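Protein kinase domain-containing protein (Chaetomium thermophilum, PDB 6Z3U) serves as the kinase of the CAK complex and probably transfers phosphate from ATP to serine and threonine residues of proteins, including RNA polymerase II C-terminal repeats. Local coordinates at residues B[244-247]-B[248-252]. Sequence-based numbering, arbitrary orientation.
Sequences SFAD and PGRRM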
# COMPACT_ATOMS: atom_id res chain seq x y z
N SER B 244 -0.10 -2.82 -5.13
CA SER B 244 -1.39 -3.41 -4.82
C SER B 244 -2.04 -3.95 -6.09
O SER B 244 -1.78 -3.46 -7.20
CB SER B 244 -2.31 -2.38 -4.17
OG SER B 244 -1.83 -1.98 -2.90
N PHE B 245 -2.89 -4.95 -5.93
CA PHE B 245 -3.61 -5.52 -7.06
C PHE B 245 -4.35 -4.43 -7.82
O PHE B 245 -5.20 -3.73 -7.27
CB PHE B 245 -4.60 -6.59 -6.58
CG PHE B 245 -3.95 -7.87 -6.13
CD1 PHE B 245 -2.58 -7.96 -5.97
CD2 PHE B 245 -4.73 -8.99 -5.88
CE1 PHE B 245 -1.99 -9.15 -5.57
CE2 PHE B 245 -4.15 -10.17 -5.48
CZ PHE B 245 -2.78 -10.25 -5.32
N ALA B 246 -4.02 -4.30 -9.11
CA ALA B 246 -4.67 -3.29 -9.94
C ALA B 246 -6.09 -3.71 -10.29
O ALA B 246 -6.42 -4.90 -10.34
CB ALA B 246 -3.87 -3.07 -11.22
N ASP B 247 -6.94 -2.72 -10.52
CA ASP B 247 -8.30 -2.99 -10.94
C ASP B 247 -8.32 -3.36 -12.42
O ASP B 247 -7.34 -3.16 -13.14
CB ASP B 247 -9.18 -1.77 -10.70
CG ASP B 247 -9.54 -1.60 -9.24
OD1 ASP B 247 -9.17 -2.47 -8.43
OD2 ASP B 247 -10.22 -0.60 -8.90
N PRO B 248 -9.43 -3.93 -12.90
CA PRO B 248 -9.53 -4.26 -14.32
C PRO B 248 -9.45 -3.00 -15.18
O PRO B 248 -10.14 -2.01 -14.92
CB PRO B 248 -10.89 -4.95 -14.44
CG PRO B 248 -11.20 -5.42 -13.06
CD PRO B 248 -10.60 -4.41 -12.14
N GLY B 249 -8.60 -3.06 -16.20
CA GLY B 249 -8.36 -1.93 -17.07
C GLY B 249 -7.24 -1.01 -16.61
O GLY B 249 -6.84 -0.12 -17.37
N ARG B 250 -6.72 -1.22 -15.40
CA ARG B 250 -5.64 -0.40 -14.86
C ARG B 250 -4.32 -1.03 -15.30
O ARG B 250 -3.98 -2.14 -14.89
CB ARG B 250 -5.74 -0.33 -13.34
CG ARG B 250 -4.68 0.53 -12.66
CD ARG B 250 -4.64 1.93 -13.24
NE ARG B 250 -5.98 2.50 -13.34
CZ ARG B 250 -6.53 3.32 -12.44
NH1 ARG B 250 -5.86 3.67 -11.35
NH2 ARG B 250 -7.76 3.77 -12.64
N ARG B 251 -3.58 -0.31 -16.14
CA ARG B 251 -2.37 -0.85 -16.73
C ARG B 251 -1.25 -0.87 -15.70
O ARG B 251 -1.14 0.02 -14.85
CB ARG B 251 -1.95 -0.02 -17.95
CG ARG B 251 -3.07 0.17 -18.96
CD ARG B 251 -2.64 0.95 -20.19
NE ARG B 251 -1.92 0.08 -21.13
CZ ARG B 251 -2.52 -0.64 -22.07
NH1 ARG B 251 -3.84 -0.60 -22.21
NH2 ARG B 251 -1.81 -1.40 -22.89
N MET B 252 -0.42 -1.91 -15.76
CA MET B 252 0.74 -2.05 -14.90
C MET B 252 2.01 -2.07 -15.75
O MET B 252 1.97 -2.23 -16.97
CB MET B 252 0.67 -3.33 -14.06
CG MET B 252 -0.32 -3.28 -12.91
SD MET B 252 -0.68 -4.93 -12.29
CE MET B 252 -0.87 -4.61 -10.54
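Asp247 and Arg250 close a type II beta turn, with Pro248 and Gly249 at its two corners. The N of Arg250 donates to the O of Asp247 at 3.0 Å, with an N-H...O angle of 157°. Gly249 has a positive phi of 89°, where a side chain would press on the carbonyl of Pro248. Asp247 CB lies against the proline ring, 3.3 Å from Pro248 CD. The ring also packs on Tyr41 of the RING-type protein chain.

Beside the turn, Ala246 and Met252 meet as the chain doubles back. Met252 CE touches Ala246 CB at 3.4 Å, and Met252 SD lies 3.8 Å from Ala246 CB. Met252 CE also lies 3.6 Å from Ser244 O. Ala246 CB also faces the turn, 4.0 Å from Arg250 CG. Replacing Met252 by an alanine would probably take the SD and CE cover from the methyl of Ala246 and open a gap beside Leu217.

The Asp247 carboxylate does not pair with Arg250; its OD1 forms a salt bridge with Arg190 of the cyclin chain. Ala246 O and Gly249 N are hydrogen-bonded to Tyr41 and His36 of the RING-type protein chain, so the turn joins three subunits of the CAK complex. It belongs to the kinase activation segment, in the loop between strand 243-244 and helix 264-267. Phe245 and Met252 both rest on Leu217 of strand 216-217, the antiparallel partner of strand 243-244.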